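Local coordinates for uncharacterized protein (Bacteroides ovatus CL02T12C04, PDB 6PTM) that probably hydrolyses carrageenan from chain ends, as an exo-carrageenase of glycoside hydrolase family 42, at residues E183-Y187 / H188-D192; F567-K570 / A571-I574; E602-L605 / K606-H610. All blocks are in the same frame, centred on the assembly; numbering follows the deposited sequence.

In the fold
Contact 1 stands well apart from the other two: its centre lies about 42 Å from that of contact 2 and 40 Å from that of contact 3, on the opposite side of the chain's centre. It leads from helix 182-185 into strand 192-197, which runs parallel to strand 225-230, probably as part of the catalytic (beta/alpha)8 barrel expected in this family. Contacts 2 and 3 are neighbours, with centres about 16 Å apart. They follow the adjacent parallel strands 564-567 and 597-600 of another sheet, where CE2 of Phe-567 packs 4.2 Å from N of Glu-602. Contact 2 also holds a 1,2-ethanediol, probably from the crystallisation liquor, which need not mark a substrate site.

Contact 1: E183-Y187 / H188-D192; sequences EYIEY and HGNLD
After helix 182-185 the chain folds back, leaving CA of Ile-185 and CA of Asn-190 4.9 Å apart. The direct backbone link is weak, from His-188 N to Tyr-184 O at 3.5 Å. Beside it, the CA-H of Ile-185 points at Gly-189 O (3.2 Å from CA). Two waters do much of the remaining work. One donates a hydrogen bond to Glu-183 O (2.6 Å), accepts from Tyr-187 N and meets His-188 ND1 in the plane of the ring; the other bridges Ile-185 O and Gly-189 N, accepting from the latter at 2.9 Å. Gly-189 has phi 103° and psi 151°, where a CB would jam against His-188 O. Asn-190 lays OD1 against CB of Ile-185 (3.7 Å), its CG swung anti to the backbone N (chi1 -168°), and CG2 and CD1 of Ile-185 come to the same side of that oxygen, whose hydrogen bond comes from Arg-180. Helix 69-90 takes the far ends of three side chains: Tyr-187 OH bonds to Glu-72, His-188 NE2 to Thr-77 and Tyr-184 OH to Tyr-84. The turn thus ties helix 182-185 to that helix before Asp-192 enters strand 192-197, pairing by backbone with Ile-224.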
loop_
_atom_site.group_PDB
_atom_site.type_symbol
_atom_site.label_atom_id
_atom_site.label_comp_id
_atom_site.label_asym_id
_atom_site.label_seq_id
_atom_site.Cartn_x
_atom_site.Cartn_y
_atom_site.Cartn_z
ATOM N N GLU A 183 5.339 4.739 -27.708
ATOM C CA GLU A 183 6.504 5.479 -27.130
ATOM C C GLU A 183 6.529 5.297 -25.596
ATOM O O GLU A 183 7.641 5.210 -25.044
ATOM C CB GLU A 183 6.504 6.965 -27.550
ATOM C CG GLU A 183 7.879 7.653 -27.425
ATOM C CD GLU A 183 7.990 9.190 -27.463
ATOM O OE1 GLU A 183 6.925 9.886 -27.478
ATOM O OE2 GLU A 183 9.168 9.723 -27.478
ATOM N N TYR A 184 5.361 5.186 -24.944
ATOM C CA TYR A 184 5.198 5.188 -23.463
ATOM C C TYR A 184 5.026 3.759 -22.902
ATOM O O TYR A 184 5.197 3.595 -21.694
ATOM C CB TYR A 184 4.023 6.088 -23.062
ATOM C CG TYR A 184 4.151 7.566 -23.385
ATOM C CD1 TYR A 184 5.313 8.127 -23.891
ATOM C CD2 TYR A 184 3.085 8.427 -23.168
ATOM C CE1 TYR A 184 5.400 9.484 -24.201
ATOM C CE2 TYR A 184 3.148 9.780 -23.468
ATOM C CZ TYR A 184 4.311 10.315 -24.001
ATOM O OH TYR A 184 4.392 11.647 -24.282
ATOM N N ILE A 185 4.699 2.749 -23.720
ATOM C CA ILE A 185 4.419 1.370 -23.214
ATOM C C ILE A 185 5.616 0.446 -23.479
ATOM O O ILE A 185 5.593 -0.676 -22.951
ATOM C CB ILE A 185 3.094 0.796 -23.774
ATOM C CG1 ILE A 185 3.161 0.600 -25.291
ATOM C CG2 ILE A 185 1.910 1.648 -23.344
ATOM C CD1 ILE A 185 1.966 -0.108 -25.884
ATOM N N GLU A 186 6.611 0.868 -24.274
ATOM C CA GLU A 186 7.836 0.062 -24.525
ATOM C C GLU A 186 8.626 -0.099 -23.224
ATOM O O GLU A 186 8.996 -1.240 -22.910
ATOM C CB GLU A 186 8.710 0.680 -25.600
ATOM C CG GLU A 186 8.215 0.298 -26.962
ATOM C CD GLU A 186 8.971 0.906 -28.127
ATOM O OE1 GLU A 186 9.829 1.784 -27.896
ATOM O OE2 GLU A 186 8.700 0.465 -29.259
ATOM N N TYR A 187 8.826 0.975 -22.464
ATOM C CA TYR A 187 9.675 0.903 -21.244
ATOM C C TYR A 187 8.934 1.284 -19.960
ATOM O O TYR A 187 9.464 0.935 -18.890
ATOM C CB TYR A 187 10.919 1.761 -21.444
ATOM C CG TYR A 187 11.727 1.320 -22.637
ATOM C CD1 TYR A 187 12.593 0.247 -22.545
ATOM C CD2 TYR A 187 11.611 1.948 -23.865
ATOM C CE1 TYR A 187 13.330 -0.189 -23.632
ATOM C CE2 TYR A 187 12.374 1.555 -24.948
ATOM C CZ TYR A 187 13.230 0.476 -24.837
ATOM O OH TYR A 187 13.987 0.038 -25.889
ATOM N N HIS A 188 7.901 2.122 -20.069
ATOM C CA HIS A 188 7.279 2.770 -18.881
ATOM C C HIS A 188 6.006 2.082 -18.387
ATOM O O HIS A 188 5.187 2.756 -17.767
ATOM C CB HIS A 188 7.132 4.281 -19.120
ATOM C CG HIS A 188 8.433 5.000 -19.250
ATOM N ND1 HIS A 188 9.105 5.101 -20.437
ATOM C CD2 HIS A 188 9.184 5.654 -18.343
ATOM C CE1 HIS A 188 10.207 5.782 -20.252
ATOM N NE2 HIS A 188 10.278 6.128 -18.987
ATOM N N GLY A 189 5.861 0.801 -18.691
ATOM C CA GLY A 189 4.760 -0.037 -18.205
ATOM C C GLY A 189 3.753 -0.232 -19.304
ATOM O O GLY A 189 3.632 0.677 -20.165
ATOM N N ASN A 190 3.058 -1.364 -19.285
ATOM C CA ASN A 190 2.007 -1.696 -20.288
ATOM C C ASN A 190 0.735 -2.184 -19.570
ATOM O O ASN A 190 0.153 -3.224 -19.936
ATOM C CB ASN A 190 2.574 -2.647 -21.345
ATOM C CG ASN A 190 1.648 -2.792 -22.532
ATOM O OD1 ASN A 190 0.812 -1.933 -22.750
ATOM N ND2 ASN A 190 1.861 -3.818 -23.329
ATOM N N LEU A 191 0.271 -1.420 -18.594
ATOM C CA LEU A 191 -0.942 -1.765 -17.823
ATOM C C LEU A 191 -2.178 -1.424 -18.652
ATOM O O LEU A 191 -2.344 -0.256 -19.033
ATOM C CB LEU A 191 -0.943 -0.975 -16.521
ATOM C CG LEU A 191 -2.079 -1.323 -15.569
ATOM C CD1 LEU A 191 -1.927 -2.754 -15.036
ATOM C CD2 LEU A 191 -2.087 -0.318 -14.427
ATOM N N ASP A 192 -3.002 -2.433 -18.900
ATOM C CA ASP A 192 -4.261 -2.290 -19.664
ATOM C C ASP A 192 -5.369 -2.092 -18.635
ATOM O O ASP A 192 -5.072 -2.001 -17.409
ATOM C CB ASP A 192 -4.499 -3.529 -20.526
ATOM C CG ASP A 192 -5.345 -3.331 -21.782
ATOM O OD1 ASP A 192 -6.171 -2.370 -21.816
ATOM O OD2 ASP A 192 -5.220 -4.189 -22.686
HETATM O O HOH W 1 8.271 3.712 -22.956
HETATM O O HOH W 2 6.909 -1.349 -20.367
#

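Contact 2: F567-K570 / A571-I574; sequences FYTK and ASSI. With EDO (1,2-ethanediol), chain C.
A helix N-cap at a strand-to-helix junction joins 567-570 to 571-574: strand 564-567 ends, Thr-569 occupies the cap position, and helix 570-575 begins. OG1 of Thr-569 accepts from Ala-571 N at 3.1 Å, with 149° at the hydrogen. With OG1 anti to the backbone N (chi1 179°), the hydroxyl reaches forward to the first turn, while CG2 lies near CB of Ala-571 and N of Ser-572. The same OG1 is hydrogen-bonded to Asp-627, so the cap is held from helix 625-636 as well. An alanine in place of Thr-569 is likely to leave the Ala-571 N-H without its cap and Asp-627 without this hydroxyl partner.

The carbonyl O of Thr-569 takes two donors that approach differently: Ser-573 N, 3.3 Å away, comes in the carbonyl plane, whereas Ser-572 N, at 3.2 Å, sits well above it. The next carbonyl, Lys-570 O, receives Ile-574 N at 3.0 Å in a nearly straight bond, and CG1 of Ile-574 packs beside that oxygen. Ser-573 turns OG back toward the strand side, 2.8 Å from Tyr-568 OH and close to CA of Lys-570. Arg-405 also hydrogen-bonds the tyrosine oxygen, and the Tyr-568 ring meets Phe-456 edge-to-face. Lys-570 leaves the turn with a bend at chi3 (-76°), and its NZ donates to O1 of the 1,2-ethanediol at 2.8 Å while forming a salt bridge to Asp-410. Asp-369 binds the same diol. A threonine side chain accepting from a first-turn N-H is a standard helix N-cap; here it lies at the strand-to-helix junction of a beta-alpha unit, in an alpha/beta domain whose strand order is flavodoxin-like.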
loop_
_atom_site.group_PDB
_atom_site.type_symbol
_atom_site.label_atom_id
_atom_site.label_comp_id
_atom_site.label_asym_id
_atom_site.label_seq_id
_atom_site.Cartn_x
_atom_site.Cartn_y
_atom_site.Cartn_z
ATOM N N PHE A 567 -0.838 -8.260 18.716
ATOM C CA PHE A 567 -2.307 -8.464 18.764
ATOM C C PHE A 567 -3.059 -7.179 18.418
ATOM O O PHE A 567 -2.754 -6.108 18.956
ATOM C CB PHE A 567 -2.792 -8.988 20.110
ATOM C CG PHE A 567 -4.161 -9.593 19.988
ATOM C CD1 PHE A 567 -5.284 -8.878 20.353
ATOM C CD2 PHE A 567 -4.320 -10.834 19.393
ATOM C CE1 PHE A 567 -6.542 -9.440 20.190
ATOM C CE2 PHE A 567 -5.582 -11.364 19.174
ATOM C CZ PHE A 567 -6.685 -10.677 19.605
ATOM N N TYR A 568 -4.009 -7.293 17.485
ATOM C CA TYR A 568 -4.869 -6.174 17.028
ATOM C C TYR A 568 -6.327 -6.593 17.227
ATOM O O TYR A 568 -6.733 -7.721 16.873
ATOM C CB TYR A 568 -4.608 -5.766 15.568
ATOM C CG TYR A 568 -5.579 -4.724 15.079
ATOM C CD1 TYR A 568 -5.389 -3.395 15.397
ATOM C CD2 TYR A 568 -6.732 -5.051 14.380
ATOM C CE1 TYR A 568 -6.317 -2.431 15.043
ATOM C CE2 TYR A 568 -7.651 -4.082 13.984
ATOM C CZ TYR A 568 -7.460 -2.768 14.342
ATOM O OH TYR A 568 -8.323 -1.768 13.969
ATOM N N THR A 569 -7.136 -5.716 17.788
ATOM C CA THR A 569 -8.609 -5.937 17.850
ATOM C C THR A 569 -9.350 -4.619 17.648
ATOM O O THR A 569 -8.971 -3.615 18.264
ATOM C CB THR A 569 -9.065 -6.595 19.152
ATOM O OG1 THR A 569 -10.495 -6.718 19.054
ATOM C CG2 THR A 569 -8.610 -5.854 20.390
ATOM N N LYS A 570 -10.394 -4.671 16.836
ATOM C CA LYS A 570 -11.355 -3.569 16.604
ATOM C C LYS A 570 -12.020 -3.166 17.920
ATOM O O LYS A 570 -12.464 -2.031 17.983
ATOM C CB LYS A 570 -12.416 -4.016 15.594
ATOM C CG LYS A 570 -11.892 -4.157 14.162
ATOM C CD LYS A 570 -12.913 -4.715 13.161
ATOM C CE LYS A 570 -13.083 -6.207 13.335
ATOM N NZ LYS A 570 -14.152 -6.779 12.477
ATOM N N ALA A 571 -12.148 -4.064 18.898
ATOM C CA ALA A 571 -12.661 -3.718 20.252
ATOM C C ALA A 571 -11.899 -2.515 20.835
ATOM O O ALA A 571 -12.539 -1.625 21.387
ATOM C CB ALA A 571 -12.564 -4.925 21.174
ATOM N N SER A 572 -10.566 -2.484 20.736
ATOM C CA SER A 572 -9.740 -1.353 21.240
ATOM C C SER A 572 -9.687 -0.206 20.234
ATOM O O SER A 572 -9.718 0.927 20.712
ATOM C CB SER A 572 -8.349 -1.784 21.650
ATOM O OG SER A 572 -8.362 -2.505 22.873
ATOM N N SER A 573 -9.583 -0.441 18.911
ATOM C CA SER A 573 -9.407 0.674 17.935
ATOM C C SER A 573 -10.672 1.519 17.863
ATOM O O SER A 573 -10.560 2.754 17.700
ATOM C CB SER A 573 -8.965 0.192 16.567
ATOM O OG SER A 573 -9.860 -0.775 16.056
ATOM N N ILE A 574 -11.859 0.898 17.928
ATOM C CA ILE A 574 -13.133 1.659 17.846
ATOM C C ILE A 574 -13.328 2.484 19.132
ATOM O O ILE A 574 -13.748 3.628 19.008
ATOM C CB ILE A 574 -14.312 0.729 17.520
ATOM C CG1 ILE A 574 -14.176 0.124 16.109
ATOM C CG2 ILE A 574 -15.621 1.496 17.691
ATOM C CD1 ILE A 574 -15.243 -0.945 15.779
HETATM C C1 EDO C . -17.003 -4.810 13.363
HETATM O O1 EDO C . -16.812 -6.042 12.729
HETATM C C2 EDO C . -16.459 -4.870 14.755
HETATM O O2 EDO C . -17.231 -5.644 15.648
#

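Contact 3: E602-L605 / K606-H610; sequences EGIL and KNNPH
Residues 602-605 and 606-610 form a short helix and its exit: Lys-606 N donates to Glu-602 O at 2.9 Å and Asn-608 N to Ile-604 O, also at 2.9 Å, before Asn-608 leaves helical backbone angles. Between them Asn-607 N is weakly shared by Gly-603 O and Ile-604 O.

One turn apart, Glu-602 and Lys-606 run side by side and point the same way. OE2 meets NZ of Lys-606 at 2.8 Å in a salt bridge, on the anti side of the carboxylate and close to its plane. The glutamate chain is extended, whereas the lysine bends at chi3 and chi4 to bring its ammonium over, with its CD lying along CG of Glu-602. The other carboxylate oxygen, OE1, is hydrogen-bonded to Ser-626, so the group is held from both oxygens.

Asn-607, the last helical residue, folds its amide back over the final turn. ND2 gives Gly-603 O a bond of 2.8 Å, near the amide plane, a second donor beside the weak one from its own backbone N. Asn-608 sets its ND2 across both branches of Ile-604, 4.0 Å from CG2, and donates to Val-460 O in the neighbouring helix.

His-610 reaches back to the helix from beyond Pro-609. Its NE2 donates to Leu-605 O at 2.6 Å and 175°, lying in the carbonyl plane on a lone pair, with the oxygen at the ring edge and 1° from the ring plane. ND1 is hydrogen-bonded to Glu-637, and this carboxylate would probably favour the charged imidazolium. Trp-612 lies against the ring and also touches Leu-605. A main-chain carbonyl of the final turn taken up by a side chain from just downstream is characteristic of C-terminal helix capping; here His-610 does so for Leu-605 O in the helix that follows strand 597-600.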
loop_
_atom_site.group_PDB
_atom_site.type_symbol
_atom_site.label_atom_id
_atom_site.label_comp_id
_atom_site.label_asym_id
_atom_site.label_seq_id
_atom_site.Cartn_x
_atom_site.Cartn_y
_atom_site.Cartn_z
ATOM N N GLU A 602 -8.172 -12.349 16.075
ATOM C CA GLU A 602 -8.997 -13.572 16.104
ATOM C C GLU A 602 -9.019 -14.250 14.716
ATOM O O GLU A 602 -8.823 -15.470 14.633
ATOM C CB GLU A 602 -10.415 -13.246 16.563
ATOM C CG GLU A 602 -11.315 -14.479 16.521
ATOM C CD GLU A 602 -12.685 -14.314 17.156
ATOM O OE1 GLU A 602 -13.018 -13.208 17.661
ATOM O OE2 GLU A 602 -13.432 -15.305 17.112
ATOM N N GLY A 603 -9.246 -13.488 13.644
ATOM C CA GLY A 603 -9.382 -14.045 12.288
ATOM C C GLY A 603 -8.099 -14.686 11.796
ATOM O O GLY A 603 -8.137 -15.763 11.191
ATOM N N ILE A 604 -6.961 -14.065 12.055
ATOM C CA ILE A 604 -5.643 -14.647 11.704
ATOM C C ILE A 604 -5.429 -15.949 12.493
ATOM O O ILE A 604 -4.973 -16.962 11.887
ATOM C CB ILE A 604 -4.541 -13.585 11.921
ATOM C CG1 ILE A 604 -4.594 -12.513 10.830
ATOM C CG2 ILE A 604 -3.161 -14.200 12.004
ATOM C CD1 ILE A 604 -3.789 -11.247 11.134
ATOM N N LEU A 605 -5.696 -15.956 13.797
ATOM C CA LEU A 605 -5.450 -17.182 14.605
ATOM C C LEU A 605 -6.379 -18.275 14.076
ATOM O O LEU A 605 -5.956 -19.444 14.014
ATOM C CB LEU A 605 -5.679 -16.910 16.097
ATOM C CG LEU A 605 -4.426 -16.547 16.897
ATOM C CD1 LEU A 605 -3.736 -15.330 16.310
ATOM C CD2 LEU A 605 -4.794 -16.230 18.318
ATOM N N LYS A 606 -7.605 -17.940 13.694
ATOM C CA LYS A 606 -8.550 -19.006 13.272
ATOM C C LYS A 606 -8.264 -19.482 11.850
ATOM O O LYS A 606 -8.606 -20.609 11.568
ATOM C CB LYS A 606 -9.997 -18.550 13.399
ATOM C CG LYS A 606 -10.374 -18.354 14.851
ATOM C CD LYS A 606 -11.828 -18.075 15.078
ATOM C CE LYS A 606 -12.322 -18.887 16.256
ATOM N NZ LYS A 606 -13.369 -18.131 16.966
ATOM N N ASN A 607 -7.698 -18.663 10.976
ATOM C CA ASN A 607 -7.672 -19.004 9.528
ATOM C C ASN A 607 -6.266 -19.255 9.002
ATOM O O ASN A 607 -6.201 -19.718 7.884
ATOM C CB ASN A 607 -8.335 -17.896 8.715
ATOM C CG ASN A 607 -9.818 -17.875 9.005
ATOM O OD1 ASN A 607 -10.541 -18.737 8.505
ATOM N ND2 ASN A 607 -10.260 -16.947 9.844
ATOM N N ASN A 608 -5.206 -18.862 9.716
ATOM C CA ASN A 608 -3.813 -18.874 9.188
ATOM C C ASN A 608 -2.950 -19.833 10.015
ATOM O O ASN A 608 -3.161 -19.985 11.219
ATOM C CB ASN A 608 -3.189 -17.476 9.183
ATOM C CG ASN A 608 -3.844 -16.500 8.232
ATOM O OD1 ASN A 608 -4.823 -16.838 7.569
ATOM N ND2 ASN A 608 -3.339 -15.270 8.197
ATOM N N PRO A 609 -1.959 -20.536 9.419
ATOM C CA PRO A 609 -1.040 -21.345 10.231
ATOM C C PRO A 609 -0.296 -20.475 11.261
ATOM O O PRO A 609 0.053 -19.341 10.963
ATOM C CB PRO A 609 -0.108 -22.029 9.220
ATOM C CG PRO A 609 -0.432 -21.430 7.851
ATOM C CD PRO A 609 -1.774 -20.723 7.972
ATOM N N HIS A 610 -0.096 -21.004 12.471
ATOM C CA HIS A 610 0.461 -20.277 13.642
ATOM C C HIS A 610 1.989 -20.262 13.536
ATOM O O HIS A 610 2.669 -20.810 14.413
ATOM C CB HIS A 610 -0.046 -20.890 14.948
ATOM C CG HIS A 610 -1.526 -20.725 15.114
ATOM N ND1 HIS A 610 -2.217 -21.216 16.208
ATOM C CD2 HIS A 610 -2.467 -20.218 14.290
ATOM C CE1 HIS A 610 -3.497 -20.959 16.063
ATOM N NE2 HIS A 610 -3.663 -20.302 14.933
#